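Local coordinates for protein esterase (Capnocytophaga ochracea, PDB 4W9R) that is of unknown function but is probably an esterase built on an alpha/beta-hydrolase domain, at residues B[310-321]-B[335-345]. Numbering follows the deposited sequence.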
loop_
_atom_site.group_PDB
_atom_site.type_symbol
_atom_site.label_atom_id
_atom_site.label_comp_id
_atom_site.label_asym_id
_atom_site.label_seq_id
_atom_site.Cartn_x
_atom_site.Cartn_y
_atom_site.Cartn_z
ATOM N N LEU B 310 35.845 -12.615 -1.114
ATOM C CA LEU B 310 37.305 -12.751 -1.159
ATOM C C LEU B 310 37.952 -12.951 0.215
ATOM O O LEU B 310 38.937 -13.679 0.349
ATOM C CB LEU B 310 37.922 -11.524 -1.832
ATOM C CG LEU B 310 39.449 -11.483 -1.906
ATOM C CD1 LEU B 310 39.981 -12.676 -2.686
ATOM C CD2 LEU B 310 39.929 -10.176 -2.517
ATOM N N LYS B 311 37.377 -12.323 1.234
ATOM C CA LYS B 311 37.934 -12.346 2.583
ATOM C C LYS B 311 37.418 -13.532 3.394
ATOM O O LYS B 311 37.676 -13.631 4.592
ATOM C CB LYS B 311 37.634 -11.035 3.311
ATOM C CG LYS B 311 38.356 -9.836 2.721
ATOM C CD LYS B 311 39.850 -10.101 2.615
ATOM C CE LYS B 311 40.576 -8.952 1.934
ATOM N NZ LYS B 311 42.030 -9.237 1.778
ATOM N N THR B 312 36.672 -14.414 2.741
ATOM C CA THR B 312 36.109 -15.588 3.399
ATOM C C THR B 312 36.728 -16.869 2.848
ATOM O O THR B 312 37.270 -16.881 1.746
ATOM C CB THR B 312 34.581 -15.665 3.231
ATOM O OG1 THR B 312 34.261 -15.952 1.863
ATOM C CG2 THR B 312 33.931 -14.353 3.644
ATOM N N ALA B 313 36.677 -17.933 3.642
ATOM C CA ALA B 313 37.243 -19.222 3.252
ATOM C C ALA B 313 36.481 -19.902 2.115
ATOM O O ALA B 313 36.947 -20.897 1.561
ATOM C CB ALA B 313 37.297 -20.145 4.458
HETATM N N MSE B 314 35.316 -19.364 1.766
HETATM C CA MSE B 314 34.420 -20.021 0.815
HETATM C C MSE B 314 34.984 -20.246 -0.602
HETATM O O MSE B 314 34.858 -21.352 -1.127
HETATM C CB MSE B 314 33.105 -19.242 0.715
HETATM C CG MSE B 314 32.005 -20.022 0.026
HETATM SE SE MSE B 314 30.273 -19.151 0.149
HETATM C CE MSE B 314 30.555 -17.782 -1.191
ATOM N N PRO B 315 35.586 -19.213 -1.232
ATOM C CA PRO B 315 36.056 -19.429 -2.609
ATOM C C PRO B 315 37.057 -20.573 -2.754
ATOM O O PRO B 315 36.941 -21.372 -3.684
ATOM C CB PRO B 315 36.721 -18.095 -2.963
ATOM C CG PRO B 315 36.025 -17.103 -2.119
ATOM C CD PRO B 315 35.765 -17.807 -0.823
ATOM N N ASN B 316 38.022 -20.653 -1.845
ATOM C CA ASN B 316 39.026 -21.707 -1.913
ATOM C C ASN B 316 38.488 -23.047 -1.427
ATOM O O ASN B 316 39.015 -24.097 -1.788
ATOM C CB ASN B 316 40.267 -21.313 -1.113
ATOM C CG ASN B 316 41.122 -20.292 -1.836
ATOM O OD1 ASN B 316 41.234 -20.317 -3.063
ATOM N ND2 ASN B 316 41.727 -19.382 -1.080
ATOM N N PHE B 317 37.439 -23.015 -0.613
ATOM C CA PHE B 317 36.787 -24.248 -0.191
ATOM C C PHE B 317 36.071 -24.890 -1.374
ATOM O O PHE B 317 36.150 -26.101 -1.574
ATOM C CB PHE B 317 35.799 -23.988 0.946
ATOM C CG PHE B 317 35.121 -25.231 1.454
ATOM C CD1 PHE B 317 35.700 -25.993 2.454
ATOM C CD2 PHE B 317 33.903 -25.638 0.929
ATOM C CE1 PHE B 317 35.077 -27.135 2.924
ATOM C CE2 PHE B 317 33.276 -26.778 1.394
ATOM C CZ PHE B 317 33.863 -27.528 2.393
ATOM N N PHE B 318 35.367 -24.070 -2.150
ATOM C CA PHE B 318 34.687 -24.543 -3.350
ATOM C C PHE B 318 35.690 -25.078 -4.363
ATOM O O PHE B 318 35.475 -26.125 -4.973
ATOM C CB PHE B 318 33.855 -23.423 -3.984
ATOM C CG PHE B 318 32.592 -23.101 -3.238
ATOM C CD1 PHE B 318 32.122 -23.941 -2.243
ATOM C CD2 PHE B 318 31.868 -21.958 -3.541
ATOM C CE1 PHE B 318 30.958 -23.643 -1.558
ATOM C CE2 PHE B 318 30.702 -21.657 -2.861
ATOM C CZ PHE B 318 30.246 -22.501 -1.869
ATOM N N LEU B 319 36.789 -24.351 -4.532
ATOM C CA LEU B 319 37.821 -24.727 -5.488
ATOM C C LEU B 319 38.526 -26.014 -5.066
ATOM O O LEU B 319 38.820 -26.870 -5.901
ATOM C CB LEU B 319 38.836 -23.594 -5.647
ATOM C CG LEU B 319 39.880 -23.748 -6.754
ATOM C CD1 LEU B 319 39.214 -23.845 -8.120
ATOM C CD2 LEU B 319 40.865 -22.593 -6.715
ATOM N N ALA B 320 38.794 -26.146 -3.770
ATOM C CA ALA B 320 39.443 -27.342 -3.242
ATOM C C ALA B 320 38.570 -28.574 -3.448
ATOM O O ALA B 320 39.067 -29.647 -3.791
ATOM C CB ALA B 320 39.770 -27.167 -1.768
ATOM N N GLU B 321 37.266 -28.417 -3.238
ATOM C CA GLU B 321 36.328 -29.509 -3.467
ATOM C C GLU B 321 36.297 -29.886 -4.943
ATOM O O GLU B 321 36.184 -31.061 -5.287
ATOM C CB GLU B 321 34.923 -29.135 -2.988
ATOM C CG GLU B 321 34.698 -29.343 -1.497
ATOM C CD GLU B 321 33.239 -29.197 -1.096
ATOM O OE1 GLU B 321 32.458 -28.609 -1.876
ATOM O OE2 GLU B 321 32.872 -29.676 -0.002
ATOM N N THR B 335 44.975 -26.068 -1.794
ATOM C CA THR B 335 43.874 -25.113 -1.801
ATOM C C THR B 335 43.104 -25.119 -0.480
ATOM O O THR B 335 42.664 -24.071 -0.008
ATOM C CB THR B 335 42.901 -25.398 -2.959
ATOM O OG1 THR B 335 43.645 -25.610 -4.164
ATOM C CG2 THR B 335 41.948 -24.230 -3.157
ATOM N N TYR B 336 42.941 -26.298 0.112
ATOM C CA TYR B 336 42.313 -26.402 1.425
ATOM C C TYR B 336 43.122 -25.642 2.471
ATOM O O TYR B 336 42.565 -24.927 3.304
ATOM C CB TYR B 336 42.162 -27.864 1.848
ATOM C CG TYR B 336 40.883 -28.524 1.382
ATOM C CD1 TYR B 336 39.644 -28.017 1.747
ATOM C CD2 TYR B 336 40.916 -29.672 0.600
ATOM C CE1 TYR B 336 38.473 -28.622 1.333
ATOM C CE2 TYR B 336 39.751 -30.285 0.180
ATOM C CZ TYR B 336 38.532 -29.756 0.550
ATOM O OH TYR B 336 37.368 -30.361 0.135
ATOM N N GLN B 337 44.441 -25.800 2.418
ATOM C CA GLN B 337 45.339 -25.115 3.340
ATOM C C GLN B 337 45.276 -23.604 3.145
ATOM O O GLN B 337 45.517 -22.834 4.075
ATOM C CB GLN B 337 46.775 -25.611 3.157
ATOM C CG GLN B 337 46.990 -27.059 3.572
ATOM C CD GLN B 337 48.338 -27.599 3.128
ATOM O OE1 GLN B 337 49.028 -26.985 2.314
ATOM N NE2 GLN B 337 48.718 -28.754 3.661
ATOM N N LYS B 338 44.943 -23.188 1.929
ATOM C CA LYS B 338 44.816 -21.774 1.610
ATOM C C LYS B 338 43.504 -21.226 2.164
ATOM O O LYS B 338 43.425 -20.069 2.576
ATOM C CB LYS B 338 44.892 -21.562 0.096
ATOM C CG LYS B 338 45.535 -20.253 -0.324
ATOM C CD LYS B 338 45.817 -20.238 -1.818
ATOM C CE LYS B 338 46.609 -19.004 -2.221
ATOM N NZ LYS B 338 46.938 -19.008 -3.674
ATOM N N ALA B 339 42.479 -22.072 2.177
ATOM C CA ALA B 339 41.166 -21.683 2.678
ATOM C C ALA B 339 41.169 -21.572 4.197
ATOM O O ALA B 339 40.430 -20.774 4.773
ATOM C CB ALA B 339 40.110 -22.677 2.225
ATOM N N TYR B 340 42.010 -22.376 4.837
ATOM C CA TYR B 340 42.088 -22.419 6.293
ATOM C C TYR B 340 42.578 -21.095 6.880
ATOM O O TYR B 340 42.322 -20.791 8.044
ATOM C CB TYR B 340 43.006 -23.561 6.736
ATOM C CG TYR B 340 43.025 -23.800 8.228
ATOM C CD1 TYR B 340 42.028 -24.546 8.842
ATOM C CD2 TYR B 340 44.046 -23.290 9.021
ATOM C CE1 TYR B 340 42.042 -24.770 10.207
ATOM C CE2 TYR B 340 44.068 -23.510 10.385
ATOM C CZ TYR B 340 43.064 -24.251 10.973
ATOM O OH TYR B 340 43.079 -24.474 12.331
ATOM N N THR B 341 43.266 -20.306 6.062
ATOM C CA THR B 341 43.833 -19.039 6.511
ATOM C C THR B 341 42.820 -17.902 6.421
ATOM O O THR B 341 43.131 -16.754 6.732
ATOM C CB THR B 341 45.082 -18.659 5.693
ATOM O OG1 THR B 341 44.712 -18.424 4.329
ATOM C CG2 THR B 341 46.118 -19.773 5.753
ATOM N N GLU B 342 41.605 -18.230 5.994
ATOM C CA GLU B 342 40.554 -17.233 5.835
ATOM C C GLU B 342 39.413 -17.502 6.818
ATOM O O GLU B 342 39.178 -18.650 7.197
ATOM C CB GLU B 342 40.039 -17.236 4.391
ATOM C CG GLU B 342 40.016 -15.869 3.715
ATOM C CD GLU B 342 41.401 -15.285 3.509
ATOM O OE1 GLU B 342 42.370 -16.066 3.393
ATOM O OE2 GLU B 342 41.521 -14.042 3.462
ATOM N N PRO B 343 38.706 -16.439 7.240
ATOM C CA PRO B 343 37.602 -16.536 8.204
ATOM C C PRO B 343 36.498 -17.509 7.798
ATOM O O PRO B 343 36.272 -17.745 6.612
ATOM C CB PRO B 343 37.061 -15.106 8.247
ATOM C CG PRO B 343 38.247 -14.267 7.982
ATOM C CD PRO B 343 39.085 -15.036 6.993
ATOM N N ASN B 344 35.821 -18.064 8.798
ATOM C CA ASN B 344 34.720 -18.988 8.571
ATOM C C ASN B 344 33.469 -18.286 8.060
ATOM O O ASN B 344 33.174 -17.158 8.452
ATOM C CB ASN B 344 34.382 -19.743 9.858
ATOM C CG ASN B 344 35.557 -20.525 10.403
ATOM O OD1 ASN B 344 36.509 -20.825 9.682
ATOM N ND2 ASN B 344 35.490 -20.871 11.683
ATOM N N ILE B 345 32.737 -18.962 7.182
ATOM C CA ILE B 345 31.433 -18.483 6.744
ATOM C C ILE B 345 30.466 -19.657 6.612
ATOM O O ILE B 345 30.798 -20.679 6.011
ATOM C CB ILE B 345 31.529 -17.712 5.408
ATOM C CG1 ILE B 345 30.133 -17.346 4.900
ATOM C CG2 ILE B 345 32.299 -18.519 4.370
ATOM C CD1 ILE B 345 30.139 -16.520 3.633
#
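Ala-320 presses its methyl squarely onto one face of the Tyr-336 ring, CB standing 3.4 Å from the ring centroid and almost on the normal, a clean CH-pi contact. The same ring turns its edge toward Phe-317 in an offset edge-to-face pair, planes 75° apart, with Tyr-336 CE1 4.0 Å from Phe-317 CD1. Phe-317 gets there because its CG lies anti to the backbone N (chi1 -178°), which brings the ring back toward helix 335-339 although its CB points away. Farther out, the Tyr-336 hydroxyl bonds to Glu-324 and Arg-356, and Arg-356 also forms a salt bridge with Glu-321, whose other carboxylate oxygen is bonded to the Tyr-285 hydroxyl. With an alanine in place of Tyr-336, a gap is likely to open under the Ala-320 methyl, and Phe-317, Glu-324 and Arg-356 would probably lose their partner.

Helices 314-321 and 335-339 run antiparallel, axes 8.1 Å apart, as a helical hairpin whose small-residue-on-aromatic packing resembles that of tetratricopeptide repeats. Elsewhere along the seam, Ala-339 CB meets Asn-316 CB at 3.6 Å, while the Thr-335 and Asn-316 side chains cross at about a right angle. A type I turn from Ala-339 to Glu-342 brings the chain back to Ala-313, whose N donates to Pro-343 O (3.0 Å). Beyond that bond, Ile-345 CG2 sits 3.8 Å from both Thr-312 CB and Met-314 CB.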